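Local coordinates for protein Cry37AA1 (Bacillus thuringiensis, PDB 4RHZ) that binds calcium and pairs with Cry23Aa1 in a binary complex, probably serving as the C2-fold component of a two-part insecticidal toxin, at residues P23-K28 and E39-D45; Y76-K80 and I90-P94; S100-V106 and T118-L123. The contacts are given in a common frame with arbitrary orientation. Residues are numbered along the deposited sequence.

The three contacts sample the two four-stranded antiparallel sheets of a C2-type beta sandwich. Interactions 1 and 2 are neighbours in one sheet, with centres about 9 Å apart, where strands 26-30 and 73-81 run side by side: Lys28 N lies 2.9 Å from Tyr76 O, and Tyr24 O 2.9 Å from Lys80 N. Interaction 3 belongs to the other sheet, its centre about 18 Å from each of theirs. It meets interaction 1 across the core, Ile40 CD1 to Ile119 CG2 at 3.9 Å, but does not touch interaction 2. The bound calcium is about 7 Å from the side chain of Leu91 and about 12 Å from that of Tyr24, whereas interaction 3 borders Cry23Aa1.

Interaction 1 (P23-K28 and E39-D45); sequences PYGYIK and EIWKQDD
Trp41, with chi1 t (172°), lays its indole along the 23-28 backbone: CZ3 is 3.5 Å from Gly25 C, CH2 is 3.9 Å from Pro23 CB, and CE3 is 3.9 Å from Ile27 CD1. Strands 26-28 and 41-43 form one end of a hairpin, antiparallel at 163° with axes 4.7 Å apart. Gly25-Gln43 and Ile27-Trp41 are hydrogen-bonded pairs: Gly25 N to Gln43 O 2.7 Å, Gln43 N to Gly25 O 3.0 Å, Ile27 N to Trp41 O 2.8 Å; Tyr26-Lys42 and Lys28-Glu39 are non-hydrogen-bonded, CA-CA 4.2 Å each. A classic bulge sets Ile40 and Trp41 against Ile27, whose O accepts from Ile40 N at 2.9 Å and weakly from Trp41 N at 3.4 Å. Gly25 has phi/psi 137/-129, a conformation that calls for glycine. Tyr24, chi1 p, receives Asp45 CB over its ring face, 3.7 Å from the centroid, while its hydroxyl is hydrogen-bonded to Asp88. Hydrogen bonds thus set the register, while apolar packing of Ile27, Ile40 and Trp41 on Ile10 joins the sheets.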
loop_
_atom_site.group_PDB
_atom_site.type_symbol
_atom_site.label_atom_id
_atom_site.label_comp_id
_atom_site.label_asym_id
_atom_site.label_seq_id
_atom_site.Cartn_x
_atom_site.Cartn_y
_atom_site.Cartn_z
ATOM N N PRO B 23 21.599 14.663 -4.750
ATOM C CA PRO B 23 21.466 14.222 -6.159
ATOM C C PRO B 23 21.892 15.331 -7.131
ATOM O O PRO B 23 21.574 16.502 -6.874
ATOM C CB PRO B 23 19.963 13.970 -6.282
ATOM C CG PRO B 23 19.340 14.860 -5.244
ATOM C CD PRO B 23 20.297 14.803 -4.075
ATOM N N TYR B 24 22.630 14.996 -8.189
ATOM C CA TYR B 24 22.754 15.917 -9.297
ATOM C C TYR B 24 22.354 15.215 -10.591
ATOM O O TYR B 24 22.455 13.989 -10.694
ATOM C CB TYR B 24 24.174 16.453 -9.453
ATOM C CG TYR B 24 25.214 15.420 -9.859
ATOM C CD1 TYR B 24 25.565 15.244 -11.200
ATOM C CD2 TYR B 24 25.884 14.643 -8.892
ATOM C CE1 TYR B 24 26.541 14.307 -11.589
ATOM C CE2 TYR B 24 26.869 13.703 -9.266
ATOM C CZ TYR B 24 27.182 13.524 -10.605
ATOM O OH TYR B 24 28.156 12.583 -10.981
ATOM N N GLY B 25 21.924 15.999 -11.579
ATOM C CA GLY B 25 21.658 15.528 -12.952
ATOM C C GLY B 25 20.355 16.171 -13.379
ATOM O O GLY B 25 20.188 17.378 -13.191
ATOM N N TYR B 26 19.398 15.374 -13.880
ATOM C CA TYR B 26 18.110 15.907 -14.298
ATOM C C TYR B 26 17.065 14.804 -14.223
ATOM O O TYR B 26 17.407 13.630 -14.237
ATOM C CB TYR B 26 18.205 16.492 -15.766
ATOM C CG TYR B 26 18.530 15.448 -16.835
ATOM C CD1 TYR B 26 17.516 14.597 -17.355
ATOM C CD2 TYR B 26 19.834 15.271 -17.295
ATOM C CE1 TYR B 26 17.809 13.619 -18.310
ATOM C CE2 TYR B 26 20.137 14.293 -18.314
ATOM C CZ TYR B 26 19.115 13.470 -18.764
ATOM O OH TYR B 26 19.352 12.502 -19.707
ATOM N N ILE B 27 15.795 15.198 -14.196
ATOM C CA ILE B 27 14.673 14.319 -14.447
ATOM C C ILE B 27 13.745 15.058 -15.436
ATOM O O ILE B 27 13.499 16.302 -15.330
ATOM C CB ILE B 27 13.898 13.953 -13.137
ATOM C CG1 ILE B 27 14.825 13.178 -12.156
ATOM C CG2 ILE B 27 12.591 13.130 -13.420
ATOM C CD1 ILE B 27 14.374 13.317 -10.681
ATOM N N LYS B 28 13.233 14.314 -16.398
ATOM C CA LYS B 28 12.383 14.902 -17.427
ATOM C C LYS B 28 11.122 14.104 -17.578
ATOM O O LYS B 28 11.094 12.937 -17.253
ATOM C CB LYS B 28 13.088 14.899 -18.771
ATOM C CG LYS B 28 14.281 15.837 -18.785
ATOM C CD LYS B 28 14.957 15.791 -20.150
ATOM C CE LYS B 28 16.229 16.626 -20.139
ATOM N NZ LYS B 28 16.897 16.533 -21.485
ATOM N N GLU B 39 12.178 19.295 -18.458
ATOM C CA GLU B 39 12.663 19.082 -17.104
ATOM C C GLU B 39 11.683 19.437 -16.023
ATOM O O GLU B 39 10.996 20.471 -16.086
ATOM C CB GLU B 39 14.013 19.724 -16.766
ATOM C CG GLU B 39 14.349 20.928 -17.491
ATOM C CD GLU B 39 14.916 20.595 -18.853
ATOM O OE1 GLU B 39 14.140 20.813 -19.830
ATOM O OE2 GLU B 39 16.099 20.136 -18.926
ATOM N N ILE B 40 11.593 18.522 -15.068
ATOM C CA ILE B 40 10.876 18.768 -13.823
ATOM C C ILE B 40 11.848 18.922 -12.647
ATOM O O ILE B 40 11.457 19.342 -11.566
ATOM C CB ILE B 40 9.758 17.688 -13.577
ATOM C CG1 ILE B 40 10.361 16.314 -13.234
ATOM C CG2 ILE B 40 8.847 17.646 -14.814
ATOM C CD1 ILE B 40 9.345 15.253 -12.657
ATOM N N TRP B 41 13.120 18.630 -12.885
ATOM C CA TRP B 41 14.122 18.825 -11.887
ATOM C C TRP B 41 15.475 18.774 -12.541
ATOM O O TRP B 41 15.729 17.917 -13.383
ATOM C CB TRP B 41 14.060 17.722 -10.809
ATOM C CG TRP B 41 15.200 17.759 -9.845
ATOM C CD1 TRP B 41 15.261 18.492 -8.691
ATOM C CD2 TRP B 41 16.452 17.050 -9.942
ATOM N NE1 TRP B 41 16.486 18.305 -8.070
ATOM C CE2 TRP B 41 17.218 17.397 -8.789
ATOM C CE3 TRP B 41 16.996 16.141 -10.878
ATOM C CZ2 TRP B 41 18.509 16.888 -8.555
ATOM C CZ3 TRP B 41 18.245 15.602 -10.650
ATOM C CH2 TRP B 41 19.015 15.994 -9.476
ATOM N N LYS B 42 16.373 19.635 -12.071
ATOM C CA LYS B 42 17.731 19.780 -12.617
ATOM C C LYS B 42 18.676 20.301 -11.513
ATOM O O LYS B 42 18.336 21.249 -10.783
ATOM C CB LYS B 42 17.707 20.785 -13.779
ATOM C CG LYS B 42 18.987 20.825 -14.618
ATOM C CD LYS B 42 18.864 21.937 -15.679
ATOM C CE LYS B 42 20.224 22.173 -16.378
ATOM N NZ LYS B 42 20.444 21.193 -17.508
ATOM N N GLN B 43 19.837 19.686 -11.359
ATOM C CA GLN B 43 20.830 20.219 -10.446
ATOM C C GLN B 43 22.160 19.828 -11.024
ATOM O O GLN B 43 22.416 18.629 -11.235
ATOM C CB GLN B 43 20.666 19.642 -9.016
ATOM C CG GLN B 43 21.865 19.924 -8.046
ATOM C CD GLN B 43 22.101 21.421 -7.868
ATOM O OE1 GLN B 43 21.240 22.148 -7.335
ATOM N NE2 GLN B 43 23.264 21.900 -8.328
ATOM N N ASP B 44 23.001 20.833 -11.304
ATOM C CA ASP B 44 24.343 20.587 -11.811
ATOM C C ASP B 44 25.244 20.022 -10.750
ATOM O O ASP B 44 25.069 20.283 -9.557
ATOM C CB ASP B 44 24.960 21.841 -12.390
ATOM C CG ASP B 44 24.214 22.346 -13.592
ATOM O OD1 ASP B 44 24.257 23.566 -13.754
ATOM O OD2 ASP B 44 23.574 21.552 -14.340
ATOM N N ASP B 45 26.193 19.225 -11.219
ATOM C CA ASP B 45 27.167 18.554 -10.380
ATOM C C ASP B 45 28.114 19.571 -9.790
ATOM O O ASP B 45 29.041 20.067 -10.501
ATOM C CB ASP B 45 27.986 17.562 -11.224
ATOM C CG ASP B 45 29.152 16.945 -10.459
ATOM O OD1 ASP B 45 29.300 17.200 -9.234
ATOM O OD2 ASP B 45 29.935 16.195 -11.106
HETATM O O HOH W 1 22.329 18.701 -14.928
#

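Interaction 2 (Y76-K80 and I90-P94); sequences YGDVK and ILAYP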
loop_
_atom_site.group_PDB
_atom_site.type_symbol
_atom_site.label_atom_id
_atom_site.label_comp_id
_atom_site.label_asym_id
_atom_site.label_seq_id
_atom_site.Cartn_x
_atom_site.Cartn_y
_atom_site.Cartn_z
ATOM N N TYR B 76 11.858 10.031 -16.933
ATOM C CA TYR B 76 13.173 9.365 -16.852
ATOM C C TYR B 76 14.171 10.309 -16.317
ATOM O O TYR B 76 13.939 11.515 -16.320
ATOM C CB TYR B 76 13.646 8.908 -18.233
ATOM C CG TYR B 76 13.941 10.023 -19.272
ATOM C CD1 TYR B 76 15.240 10.358 -19.570
ATOM C CD2 TYR B 76 12.917 10.673 -19.967
ATOM C CE1 TYR B 76 15.543 11.303 -20.537
ATOM C CE2 TYR B 76 13.210 11.652 -20.932
ATOM C CZ TYR B 76 14.533 11.922 -21.204
ATOM O OH TYR B 76 14.914 12.833 -22.125
ATOM N N GLY B 77 15.307 9.781 -15.913
ATOM C CA GLY B 77 16.248 10.587 -15.196
ATOM C C GLY B 77 17.649 10.079 -15.410
ATOM O O GLY B 77 17.867 8.864 -15.655
ATOM N N ASP B 78 18.585 11.017 -15.324
ATOM C CA ASP B 78 19.992 10.736 -15.183
ATOM C C ASP B 78 20.368 11.368 -13.850
ATOM O O ASP B 78 20.644 12.571 -13.782
ATOM C CB ASP B 78 20.813 11.461 -16.287
ATOM C CG ASP B 78 22.285 11.064 -16.279
ATOM O OD1 ASP B 78 22.829 10.554 -15.258
ATOM O OD2 ASP B 78 22.885 11.144 -17.372
ATOM N N VAL B 79 20.364 10.579 -12.791
ATOM C CA VAL B 79 20.483 11.112 -11.420
ATOM C C VAL B 79 21.592 10.367 -10.722
ATOM O O VAL B 79 21.580 9.149 -10.658
ATOM C CB VAL B 79 19.144 10.960 -10.638
ATOM C CG1 VAL B 79 19.234 11.570 -9.212
ATOM C CG2 VAL B 79 17.995 11.581 -11.423
ATOM N N LYS B 80 22.522 11.139 -10.192
ATOM C CA LYS B 80 23.686 10.650 -9.513
ATOM C C LYS B 80 24.074 11.231 -8.170
ATOM O O LYS B 80 23.769 12.339 -7.733
ATOM C CB LYS B 80 24.915 10.761 -10.399
ATOM C CG LYS B 80 24.917 9.917 -11.600
ATOM C CD LYS B 80 26.109 10.164 -12.416
ATOM C CE LYS B 80 25.835 9.848 -13.819
ATOM N NZ LYS B 80 27.031 9.494 -14.530
ATOM N N ILE B 90 24.512 5.745 -8.815
ATOM C CA ILE B 90 23.456 6.063 -9.751
ATOM C C ILE B 90 22.132 5.810 -9.098
ATOM O O ILE B 90 21.924 4.708 -8.593
ATOM C CB ILE B 90 23.665 5.285 -11.101
ATOM C CG1 ILE B 90 24.940 5.828 -11.796
ATOM C CG2 ILE B 90 22.508 5.478 -11.999
ATOM C CD1 ILE B 90 25.772 4.822 -12.257
ATOM N N LEU B 91 21.257 6.821 -9.087
ATOM C CA LEU B 91 19.897 6.758 -8.586
ATOM C C LEU B 91 18.889 6.559 -9.742
ATOM O O LEU B 91 17.735 6.102 -9.474
ATOM C CB LEU B 91 19.513 8.058 -7.856
ATOM C CG LEU B 91 19.990 8.332 -6.398
ATOM C CD1 LEU B 91 21.497 8.190 -6.328
ATOM C CD2 LEU B 91 19.569 9.704 -5.807
ATOM N N ALA B 92 19.290 6.897 -10.996
ATOM C CA ALA B 92 18.411 6.697 -12.179
ATOM C C ALA B 92 19.253 6.765 -13.463
ATOM O O ALA B 92 20.186 7.576 -13.534
ATOM C CB ALA B 92 17.281 7.715 -12.241
ATOM N N TYR B 93 18.932 5.895 -14.418
ATOM C CA TYR B 93 19.593 5.849 -15.694
ATOM C C TYR B 93 18.637 6.365 -16.751
ATOM O O TYR B 93 17.441 6.064 -16.712
ATOM C CB TYR B 93 19.965 4.437 -16.073
ATOM C CG TYR B 93 21.004 3.701 -15.229
ATOM C CD1 TYR B 93 20.634 2.977 -14.099
ATOM C CD2 TYR B 93 22.330 3.653 -15.631
ATOM C CE1 TYR B 93 21.578 2.230 -13.343
ATOM C CE2 TYR B 93 23.264 2.915 -14.919
ATOM C CZ TYR B 93 22.866 2.176 -13.766
ATOM O OH TYR B 93 23.818 1.441 -13.038
ATOM N N PRO B 94 19.155 7.164 -17.692
ATOM C CA PRO B 94 18.201 7.794 -18.582
ATOM C C PRO B 94 17.678 6.850 -19.656
ATOM O O PRO B 94 16.736 7.183 -20.294
ATOM C CB PRO B 94 18.978 8.990 -19.200
ATOM C CG PRO B 94 20.466 8.546 -19.227
ATOM C CD PRO B 94 20.526 7.730 -17.818
HETATM O O HOH W 2 15.243 7.031 -15.607
HETATM O O HOH W 3 22.763 7.939 -14.633
#
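Strands 73-81 and 89-100 form an antiparallel beta hairpin, and this contact contains a classic beta bulge in it. Ile90 opens the second segment as the non-hydrogen-bonded partner of Lys80, with CA atoms 4.6 Å apart and Ile90 CG1 4.1 Å from Lys80 CG. The preceding residue, Asp89, is a calcium ligand, so the pairing begins directly beside the metal site. At Leu91 the chain turns a corner, with phi/psi -99/-21, and the register slips by one. Leu91 N donates to Val79 O at 2.8 Å, and Leu91 CB rests 3.8 Å from Val79 CG1.

Ala92 is the second bulge residue facing Val79. Its N reaches the same Val79 O at 3.2 Å, and its O accepts from Val79 N at 3.1 Å with a nearly straight N-H...O angle of 170°. The methyl of Ala92 lies 4.0 Å from Val79 CG2. On the Asp78 side, water 3 donates to Asp78 OD1 at 2.7 Å and to Ala92 O at 2.8 Å. Within these two segments, no direct backbone hydrogen bond follows Ala92. Tyr93 directs its CA-CB bond away from the 76-80 strand, but water 2 accepts from Gly77 N at 2.8 Å and lies 2.6 Å from Tyr93 O. Pro94, which has no amide hydrogen to offer Gly77 O, packs instead on Tyr76, whose hydroxyl is hydrogen-bonded to Asp37: Pro94 CB is 4.0 Å from Tyr76 CD1.

Interaction 3 (S100-V106 and T118-L123); sequences STPGVTV and TIKYSL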
loop_
_atom_site.group_PDB
_atom_site.type_symbol
_atom_site.label_atom_id
_atom_site.label_comp_id
_atom_site.label_asym_id
_atom_site.label_seq_id
_atom_site.Cartn_x
_atom_site.Cartn_y
_atom_site.Cartn_z
ATOM N N SER B 100 2.952 6.693 -15.881
ATOM C CA SER B 100 1.777 6.371 -15.091
ATOM C C SER B 100 0.640 7.357 -15.380
ATOM O O SER B 100 0.875 8.434 -15.897
ATOM C CB SER B 100 2.134 6.506 -13.598
ATOM O OG SER B 100 2.632 7.819 -13.357
ATOM N N THR B 101 -0.575 7.002 -14.997
ATOM C CA THR B 101 -1.676 7.957 -14.851
ATOM C C THR B 101 -1.520 8.844 -13.577
ATOM O O THR B 101 -0.836 8.455 -12.653
ATOM C CB THR B 101 -2.970 7.175 -14.655
ATOM O OG1 THR B 101 -2.794 6.333 -13.498
ATOM C CG2 THR B 101 -3.269 6.271 -15.894
ATOM N N PRO B 102 -2.139 10.048 -13.535
ATOM C CA PRO B 102 -1.975 10.877 -12.320
ATOM C C PRO B 102 -2.607 10.162 -11.118
ATOM O O PRO B 102 -3.690 9.625 -11.243
ATOM C CB PRO B 102 -2.768 12.164 -12.648
ATOM C CG PRO B 102 -3.734 11.764 -13.712
ATOM C CD PRO B 102 -3.112 10.642 -14.490
ATOM N N GLY B 103 -1.898 10.094 -9.999
ATOM C CA GLY B 103 -2.436 9.324 -8.862
ATOM C C GLY B 103 -1.665 8.043 -8.720
ATOM O O GLY B 103 -1.777 7.376 -7.672
ATOM N N VAL B 104 -0.901 7.655 -9.758
ATOM C CA VAL B 104 0.002 6.531 -9.615
ATOM C C VAL B 104 1.389 7.097 -9.688
ATOM O O VAL B 104 1.640 8.065 -10.483
ATOM C CB VAL B 104 -0.205 5.493 -10.683
ATOM C CG1 VAL B 104 0.860 4.389 -10.628
ATOM C CG2 VAL B 104 -1.653 4.885 -10.627
ATOM N N THR B 105 2.278 6.561 -8.841
ATOM C CA THR B 105 3.607 7.080 -8.693
ATOM C C THR B 105 4.532 6.164 -9.487
ATOM O O THR B 105 4.250 4.965 -9.602
ATOM C CB THR B 105 3.954 7.102 -7.190
ATOM O OG1 THR B 105 3.317 8.245 -6.610
ATOM C CG2 THR B 105 5.416 7.181 -6.900
ATOM N N VAL B 106 5.637 6.694 -10.030
ATOM C CA VAL B 106 6.592 5.818 -10.687
ATOM C C VAL B 106 7.909 5.781 -9.928
ATOM O O VAL B 106 8.290 6.771 -9.323
ATOM C CB VAL B 106 6.943 6.246 -12.233
ATOM C CG1 VAL B 106 5.738 6.397 -13.110
ATOM C CG2 VAL B 106 7.855 7.482 -12.277
ATOM N N THR B 118 11.480 8.366 -6.912
ATOM C CA THR B 118 10.105 8.165 -7.199
ATOM C C THR B 118 9.455 9.511 -7.609
ATOM O O THR B 118 9.939 10.587 -7.223
ATOM C CB THR B 118 9.318 7.601 -5.995
ATOM O OG1 THR B 118 9.167 8.602 -4.985
ATOM C CG2 THR B 118 9.883 6.274 -5.423
ATOM N N ILE B 119 8.375 9.483 -8.409
ATOM C CA ILE B 119 7.766 10.706 -8.838
ATOM C C ILE B 119 6.295 10.530 -8.797
ATOM O O ILE B 119 5.751 9.555 -9.312
ATOM C CB ILE B 119 8.149 11.071 -10.340
ATOM C CG1 ILE B 119 9.614 11.412 -10.481
ATOM C CG2 ILE B 119 7.488 12.380 -10.799
ATOM C CD1 ILE B 119 10.372 10.365 -10.995
ATOM N N LYS B 120 5.618 11.511 -8.244
ATOM C CA LYS B 120 4.178 11.497 -8.120
ATOM C C LYS B 120 3.737 12.766 -8.774
ATOM O O LYS B 120 4.484 13.719 -8.700
ATOM C CB LYS B 120 3.925 11.637 -6.624
ATOM C CG LYS B 120 2.584 12.056 -6.246
ATOM C CD LYS B 120 2.553 12.476 -4.763
ATOM C CE LYS B 120 1.106 12.755 -4.366
ATOM N NZ LYS B 120 1.048 13.382 -3.005
ATOM N N TYR B 121 2.569 12.811 -9.424
ATOM C CA TYR B 121 2.155 14.060 -10.020
ATOM C C TYR B 121 0.677 14.194 -9.933
ATOM O O TYR B 121 0.015 13.186 -9.869
ATOM C CB TYR B 121 2.605 14.172 -11.503
ATOM C CG TYR B 121 1.899 13.294 -12.526
ATOM C CD1 TYR B 121 0.964 13.841 -13.403
ATOM C CD2 TYR B 121 2.200 11.931 -12.643
ATOM C CE1 TYR B 121 0.320 13.055 -14.370
ATOM C CE2 TYR B 121 1.597 11.135 -13.664
ATOM C CZ TYR B 121 0.661 11.711 -14.513
ATOM O OH TYR B 121 0.030 10.914 -15.470
ATOM N N SER B 122 0.181 15.437 -9.969
ATOM C CA SER B 122 -1.250 15.709 -10.001
ATOM C C SER B 122 -1.516 16.941 -10.854
ATOM O O SER B 122 -0.617 17.765 -11.071
ATOM C CB SER B 122 -1.809 15.960 -8.574
ATOM O OG SER B 122 -1.142 17.039 -7.934
ATOM N N LEU B 123 -2.759 17.087 -11.287
ATOM C CA LEU B 123 -3.183 18.165 -12.227
ATOM C C LEU B 123 -4.450 18.880 -11.777
ATOM O O LEU B 123 -5.392 18.201 -11.326
ATOM C CB LEU B 123 -3.575 17.527 -13.571
ATOM C CG LEU B 123 -2.520 16.537 -14.048
ATOM C CD1 LEU B 123 -3.076 15.620 -15.105
ATOM C CD2 LEU B 123 -1.324 17.347 -14.543
HETATM O O HOH W 4 1.076 10.403 -9.379
#
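Tyr121, Pro102 and Val106 have the largest buried areas in this contact, 96, 63 and 59 Å², where a type II beta turn from Thr101 to Val104 leads into an antiparallel hairpin of strands 105-110 and 115-125. Tyr121, with chi1 p (71°), reaches beneath the turn. Its ring receives Pro102 CA over one face in a CH-pi contact, 3.8 Å from the centroid and 23° off the normal, and Pro102 CB is 3.6 Å from Tyr121 CE1. The hydroxyl donates to Ser100 O at 2.7 Å, tying the strand to the residue just before the turn.

Pro102 occupies the second position of that turn, and its CG also meets Leu123 CD1 at 4.2 Å. The turn is closed by Val104 N to Thr101 O at 3.0 Å. Gly103, at phi/psi 107/-16, supplies the conformation a type II turn needs at its third position.

Val106 begins regular pairing, forming a hydrogen-bonded pair with Ile119: Val106 N to Ile119 O is 3.0 Å, and Ile119 N to Val106 O is 2.9 Å. Val106 CG2 lies 4.0 Å from Ile119 CD1, and both side chains pack on Phe75 of the other sheet. Thr105 and Val106 also pair in parallel with a strand of Cry23Aa1, extending the sheet across the interface. Between turn and strand, water 4 accepts from Gly103 N at 3.1 Å and from Tyr121 N at 2.8 Å.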